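Local coordinates for DUF5037 domain-containing protein (Ruminococcus gnavus, PDB 4GL6), which is of unknown function and belongs to the DUF5037 family, with one antiparallel and one mixed beta sheet in a single chain, at residues P53-Y58 and I196-D201; S141-I146 and L176-Y181. One frame throughout, in Å; residues are numbered along the deposited sequence.

Interaction 1. Residues P53-Y58 and I196-D201; sequences PFEGSY and IFTSGD. With GOL (glycerol), chain D.
Thr-198 packs its methyl against the backbone of Pro-53, Phe-54 and Glu-55. CG2 lies 3.4 Å from Phe-54 CA and 3.5 Å from Glu-55 N. The methyl is anti to the carbonyl carbon (OG1 at chi1 49°), and it meets the strand while OG1 stays 4.1 Å from Glu-55 CB. Pro-53 adds a second contact, its ring carbon on backbone. Its ring atom CG rests 3.4 Å from Phe-197 O and also touches the backbone of Ile-196. No hydrogen bond joins the two segments directly.

The contact sets residues 53-55, by strand 54-59 of the antiparallel sheet, against the loop between helices 184-194 and 204-210. That loop makes a type II beta turn from Thr-198 to Asp-201. Asp-201 N bonds back to Thr-198 O, and Ser-199 OG bonds to Gln-102 of strand 99-104.

The polar part is at the surface. The side chains of Glu-55 and Asp-201 cross at about a right angle, with their carboxylate planes 77° apart and OE2 of Glu-55 3.7 Å from OD2 of Asp-201. These like charges would probably repel. A glycerol, probably from the crystallisation liquor, lies beside both. Its O2 is 2.8 Å from Glu-55 OE2 and 3.1 Å from Asp-201 OD2, within hydrogen-bonding distance of each; its O1 makes weak bonds to Asp-201. An alanine in place of Glu-55 would probably leave glycerol O2 without one of its two carboxylate partners.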
loop_
_atom_site.group_PDB
_atom_site.type_symbol
_atom_site.label_atom_id
_atom_site.label_comp_id
_atom_site.label_asym_id
_atom_site.label_seq_id
_atom_site.Cartn_x
_atom_site.Cartn_y
_atom_site.Cartn_z
ATOM N N PRO A 53 -7.125 -1.381 -3.802
ATOM C CA PRO A 53 -6.651 -2.260 -4.871
ATOM C C PRO A 53 -5.228 -2.780 -4.698
ATOM O O PRO A 53 -4.458 -2.234 -3.919
ATOM C CB PRO A 53 -6.753 -1.381 -6.118
ATOM C CG PRO A 53 -6.627 0.004 -5.613
ATOM C CD PRO A 53 -7.170 0.032 -4.229
ATOM N N PHE A 54 -4.922 -3.858 -5.417
ATOM C CA PHE A 54 -3.587 -4.465 -5.435
ATOM C C PHE A 54 -3.217 -4.914 -6.837
ATOM O O PHE A 54 -4.103 -5.263 -7.618
ATOM C CB PHE A 54 -3.486 -5.626 -4.466
ATOM C CG PHE A 54 -4.373 -6.793 -4.788
ATOM C CD1 PHE A 54 -5.716 -6.785 -4.417
ATOM C CD2 PHE A 54 -3.851 -7.937 -5.417
ATOM C CE1 PHE A 54 -6.534 -7.874 -4.704
ATOM C CE2 PHE A 54 -4.657 -9.033 -5.694
ATOM C CZ PHE A 54 -6.004 -9.003 -5.336
ATOM N N GLU A 55 -1.915 -4.891 -7.141
ATOM C CA GLU A 55 -1.419 -5.246 -8.469
ATOM C C GLU A 55 -0.971 -6.701 -8.506
ATOM O O GLU A 55 -0.473 -7.232 -7.526
ATOM C CB GLU A 55 -0.293 -4.310 -8.918
ATOM C CG GLU A 55 -0.049 -4.312 -10.416
ATOM C CD GLU A 55 0.990 -3.286 -10.843
ATOM O OE1 GLU A 55 2.166 -3.466 -10.445
ATOM O OE2 GLU A 55 0.639 -2.325 -11.603
ATOM N N GLY A 56 -1.219 -7.337 -9.644
ATOM C CA GLY A 56 -0.839 -8.714 -9.939
ATOM C C GLY A 56 -0.195 -8.740 -11.319
ATOM O O GLY A 56 -0.504 -7.916 -12.178
ATOM N N SER A 57 0.685 -9.708 -11.527
ATOM C CA SER A 57 1.477 -9.836 -12.734
ATOM C C SER A 57 1.098 -11.185 -13.394
ATOM O O SER A 57 1.187 -12.217 -12.743
ATOM C CB SER A 57 2.939 -9.762 -12.300
ATOM O OG SER A 57 3.785 -9.516 -13.388
ATOM N N TYR A 58 0.634 -11.163 -14.654
ATOM C CA TYR A 58 0.186 -12.372 -15.394
ATOM C C TYR A 58 0.748 -12.437 -16.826
ATOM O O TYR A 58 1.249 -11.448 -17.348
ATOM C CB TYR A 58 -1.367 -12.433 -15.466
ATOM C CG TYR A 58 -2.063 -12.427 -14.117
ATOM C CD1 TYR A 58 -2.336 -11.234 -13.454
ATOM C CD2 TYR A 58 -2.434 -13.624 -13.480
ATOM C CE1 TYR A 58 -2.953 -11.223 -12.192
ATOM C CE2 TYR A 58 -3.055 -13.630 -12.215
ATOM C CZ TYR A 58 -3.317 -12.434 -11.572
ATOM O OH TYR A 58 -3.916 -12.404 -10.332
ATOM N N ILE A 196 -9.186 3.136 -7.044
ATOM C CA ILE A 196 -9.037 2.358 -8.284
ATOM C C ILE A 196 -7.611 2.188 -8.841
ATOM O O ILE A 196 -7.451 1.633 -9.926
ATOM C CB ILE A 196 -9.983 2.918 -9.390
ATOM C CG1 ILE A 196 -9.527 4.323 -9.877
ATOM C CG2 ILE A 196 -11.433 2.898 -8.890
ATOM C CD1 ILE A 196 -10.136 4.756 -11.192
ATOM N N PHE A 197 -6.595 2.682 -8.141
ATOM C CA PHE A 197 -5.189 2.529 -8.563
ATOM C C PHE A 197 -4.311 2.175 -7.369
ATOM O O PHE A 197 -4.587 2.610 -6.259
ATOM C CB PHE A 197 -4.650 3.811 -9.214
ATOM C CG PHE A 197 -5.245 4.111 -10.555
ATOM C CD1 PHE A 197 -4.982 3.279 -11.642
ATOM C CD2 PHE A 197 -6.021 5.251 -10.760
ATOM C CE1 PHE A 197 -5.521 3.543 -12.891
ATOM C CE2 PHE A 197 -6.560 5.520 -12.011
ATOM C CZ PHE A 197 -6.308 4.667 -13.077
ATOM N N THR A 198 -3.244 1.409 -7.622
ATOM C CA THR A 198 -2.289 0.985 -6.586
ATOM C C THR A 198 -1.226 2.041 -6.358
ATOM O O THR A 198 -1.051 2.961 -7.168
ATOM C CB THR A 198 -1.633 -0.354 -6.935
ATOM O OG1 THR A 198 -1.148 -0.301 -8.276
ATOM C CG2 THR A 198 -2.653 -1.485 -6.807
ATOM N N SER A 199 -0.501 1.870 -5.256
ATOM C CA SER A 199 0.541 2.798 -4.802
ATOM C C SER A 199 1.578 3.111 -5.868
ATOM O O SER A 199 2.234 2.194 -6.392
ATOM C CB SER A 199 1.261 2.238 -3.575
ATOM O OG SER A 199 2.101 3.196 -2.997
ATOM N N GLY A 200 1.707 4.404 -6.180
ATOM C CA GLY A 200 2.606 4.889 -7.209
ATOM C C GLY A 200 1.982 4.973 -8.600
ATOM O O GLY A 200 2.451 5.771 -9.396
ATOM N N ASP A 201 0.955 4.159 -8.900
ATOM C CA ASP A 201 0.303 4.125 -10.216
ATOM C C ASP A 201 -0.963 5.023 -10.260
ATOM O O ASP A 201 -1.827 4.837 -11.130
ATOM C CB ASP A 201 -0.035 2.665 -10.588
ATOM C CG ASP A 201 -0.070 2.388 -12.129
ATOM O OD1 ASP A 201 -0.049 3.318 -12.970
ATOM O OD2 ASP A 201 -0.094 1.189 -12.506
HETATM C C1 GOL D . 2.022 0.437 -14.768
HETATM O O1 GOL D . 1.933 1.841 -14.522
HETATM C C2 GOL D . 3.049 -0.202 -13.855
HETATM O O2 GOL D . 2.487 -0.465 -12.576
HETATM C C3 GOL D . 3.571 -1.520 -14.422
HETATM O O3 GOL D . 4.982 -1.607 -14.145
#

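Interaction 2. Residues S141-I146 and L176-Y181; sequences SAWVYI and LLYVYY
Trp-143 and Tyr-178 both hold CG anti to the carbonyl carbon (chi1 -56° and -59°), and their side chains run side by side in the same direction. The indole six-membered ring and the phenol ring form an offset stack, with planes at 6° and centroids 3.6 Å apart. Trp-143 CZ3 sits over the centre of the Tyr-178 ring. Two residues on, on the same face, Tyr-145 CE1 lies over a face of the Tyr-180 ring, 3.3 Å from CD1 of Tyr-180. Those two rings are slid apart and barely overlap. Tyr-180 also stacks on Tyr-215.

Strands 140-147 and 175-182 are parallel neighbours, joined through helix 156-171 in a beta-alpha-beta unit. Five backbone hydrogen bonds tie them, including Val-144 N to Tyr-178 O and Tyr-180 N to Val-144 O.

The other face is mostly aliphatic. Ile-146 CD1 reaches Val-179 CG1 at 3.5 Å and CE2 of Tyr-181 at 3.7 Å. Val-144 CG2 meets Leu-177 CD1. Helices 75-95 and 156-171 pack on this face, where Tyr-181 OH bonds to Glu-159.

The backbone bonds fix the register, and dispersion between paired side chains adds to them: mainly ring contacts on the face of Trp-143 and Tyr-180, mainly aliphatic carbons on that of Val-144 and Ile-146.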
loop_
_atom_site.group_PDB
_atom_site.type_symbol
_atom_site.label_atom_id
_atom_site.label_comp_id
_atom_site.label_asym_id
_atom_site.label_seq_id
_atom_site.Cartn_x
_atom_site.Cartn_y
_atom_site.Cartn_z
ATOM N N SER A 141 6.127 0.899 3.117
ATOM C CA SER A 141 5.817 2.299 3.289
ATOM C C SER A 141 4.318 2.445 3.435
ATOM O O SER A 141 3.564 1.629 2.923
ATOM C CB SER A 141 6.313 3.076 2.091
ATOM O OG SER A 141 7.704 2.863 1.968
ATOM N N ALA A 142 3.894 3.447 4.195
ATOM C CA ALA A 142 2.472 3.770 4.345
ATOM C C ALA A 142 2.269 5.168 3.808
ATOM O O ALA A 142 3.002 6.077 4.214
ATOM C CB ALA A 142 2.058 3.700 5.784
ATOM N N TRP A 143 1.321 5.319 2.876
ATOM C CA TRP A 143 0.947 6.609 2.288
ATOM C C TRP A 143 -0.407 6.922 2.849
ATOM O O TRP A 143 -1.407 6.372 2.396
ATOM C CB TRP A 143 0.947 6.542 0.758
ATOM C CG TRP A 143 2.276 6.078 0.234
ATOM C CD1 TRP A 143 2.689 4.771 -0.005
ATOM C CD2 TRP A 143 3.423 6.899 -0.074
ATOM N NE1 TRP A 143 3.977 4.741 -0.442
ATOM C CE2 TRP A 143 4.475 5.987 -0.518
ATOM C CE3 TRP A 143 3.675 8.248 -0.048
ATOM C CZ2 TRP A 143 5.732 6.442 -0.910
ATOM C CZ3 TRP A 143 4.932 8.703 -0.447
ATOM C CH2 TRP A 143 5.941 7.817 -0.857
ATOM N N VAL A 144 -0.429 7.792 3.859
ATOM C CA VAL A 144 -1.644 8.211 4.534
ATOM C C VAL A 144 -2.073 9.582 4.007
ATOM O O VAL A 144 -1.282 10.526 3.993
ATOM C CB VAL A 144 -1.433 8.299 6.039
ATOM C CG1 VAL A 144 -2.725 8.729 6.716
ATOM C CG2 VAL A 144 -0.973 6.942 6.577
ATOM N N TYR A 145 -3.337 9.677 3.600
ATOM C CA TYR A 145 -3.957 10.902 3.080
ATOM C C TYR A 145 -5.110 11.286 4.019
ATOM O O TYR A 145 -6.072 10.534 4.112
ATOM C CB TYR A 145 -4.445 10.641 1.642
ATOM C CG TYR A 145 -3.301 10.291 0.708
ATOM C CD1 TYR A 145 -2.501 11.294 0.159
ATOM C CD2 TYR A 145 -2.977 8.964 0.429
ATOM C CE1 TYR A 145 -1.427 10.988 -0.663
ATOM C CE2 TYR A 145 -1.905 8.645 -0.395
ATOM C CZ TYR A 145 -1.132 9.665 -0.939
ATOM O OH TYR A 145 -0.070 9.377 -1.760
ATOM N N ILE A 146 -4.980 12.413 4.738
ATOM C CA ILE A 146 -5.968 12.875 5.721
ATOM C C ILE A 146 -6.733 14.101 5.232
ATOM O O ILE A 146 -6.141 14.996 4.632
ATOM C CB ILE A 146 -5.285 13.267 7.057
ATOM C CG1 ILE A 146 -4.569 12.066 7.681
ATOM C CG2 ILE A 146 -6.316 13.801 8.049
ATOM C CD1 ILE A 146 -3.792 12.401 8.937
ATOM N N LEU A 176 8.653 3.174 6.490
ATOM C CA LEU A 176 8.478 4.609 6.214
ATOM C C LEU A 176 7.022 5.029 6.432
ATOM O O LEU A 176 6.096 4.229 6.238
ATOM C CB LEU A 176 8.884 4.963 4.778
ATOM C CG LEU A 176 10.386 4.845 4.495
ATOM C CD1 LEU A 176 10.809 3.387 4.375
ATOM C CD2 LEU A 176 10.794 5.613 3.257
ATOM N N LEU A 177 6.841 6.292 6.824
ATOM C CA LEU A 177 5.516 6.908 7.021
ATOM C C LEU A 177 5.449 8.215 6.247
ATOM O O LEU A 177 6.356 9.052 6.362
ATOM C CB LEU A 177 5.274 7.222 8.492
ATOM C CG LEU A 177 3.924 7.860 8.878
ATOM C CD1 LEU A 177 2.722 7.051 8.405
ATOM C CD2 LEU A 177 3.850 8.053 10.385
ATOM N N TYR A 178 4.370 8.380 5.476
ATOM C CA TYR A 178 4.067 9.620 4.744
ATOM C C TYR A 178 2.632 10.022 5.149
ATOM O O TYR A 178 1.719 9.190 5.077
ATOM C CB TYR A 178 4.176 9.404 3.236
ATOM C CG TYR A 178 5.535 8.928 2.750
ATOM C CD1 TYR A 178 5.838 7.551 2.640
ATOM C CD2 TYR A 178 6.505 9.828 2.360
ATOM C CE1 TYR A 178 7.086 7.108 2.184
ATOM C CE2 TYR A 178 7.749 9.402 1.897
ATOM C CZ TYR A 178 8.038 8.046 1.807
ATOM O OH TYR A 178 9.267 7.628 1.355
ATOM N N VAL A 179 2.451 11.237 5.656
ATOM C CA VAL A 179 1.129 11.717 6.070
ATOM C C VAL A 179 0.890 13.027 5.385
ATOM O O VAL A 179 1.588 14.001 5.663
ATOM C CB VAL A 179 0.996 11.890 7.602
ATOM C CG1 VAL A 179 -0.425 12.332 7.956
ATOM C CG2 VAL A 179 1.325 10.576 8.308
ATOM N N TYR A 180 -0.080 13.028 4.474
ATOM C CA TYR A 180 -0.500 14.218 3.719
ATOM C C TYR A 180 -1.728 14.802 4.399
ATOM O O TYR A 180 -2.690 14.064 4.639
ATOM C CB TYR A 180 -0.857 13.834 2.278
ATOM C CG TYR A 180 0.317 13.479 1.399
ATOM C CD1 TYR A 180 0.845 12.198 1.390
ATOM C CD2 TYR A 180 0.874 14.425 0.519
ATOM C CE1 TYR A 180 1.921 11.868 0.563
ATOM C CE2 TYR A 180 1.949 14.104 -0.309
ATOM C CZ TYR A 180 2.469 12.817 -0.275
ATOM O OH TYR A 180 3.502 12.475 -1.094
ATOM N N TYR A 181 -1.678 16.093 4.747
ATOM C CA TYR A 181 -2.812 16.821 5.354
ATOM C C TYR A 181 -3.468 17.671 4.252
ATOM O O TYR A 181 -3.148 18.847 4.061
ATOM C CB TYR A 181 -2.343 17.662 6.524
ATOM C CG TYR A 181 -1.796 16.826 7.667
ATOM C CD1 TYR A 181 -0.439 16.492 7.735
ATOM C CD2 TYR A 181 -2.628 16.362 8.677
ATOM C CE1 TYR A 181 0.068 15.728 8.789
ATOM C CE2 TYR A 181 -2.133 15.591 9.735
ATOM C CZ TYR A 181 -0.778 15.286 9.795
ATOM O OH TYR A 181 -0.293 14.515 10.845
#

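In the fold
Interaction 2 is the more buried contact and interaction 1 lies at the surface. Interaction 1 joins a strand of the antiparallel sheet to a loop; interaction 2 joins the two central strands of the mixed sheet. Their chemistry follows: 141-146 and 176-181 share a regular backbone ladder and ring packing, whereas 53-58 and 196-201 meet through a few touches of methyl and ring carbons on backbone and two acidic groups beside a glycerol. Their centres are about 18 Å apart, yet they touch. Ser-199 OG packs 3.4 Å from Trp-143 CD1, bringing the loop of interaction 1 to the aromatic face of interaction 2. Strand 99-104 borders both, since Gln-102 bonds to Ser-199 and pairs with Trp-143.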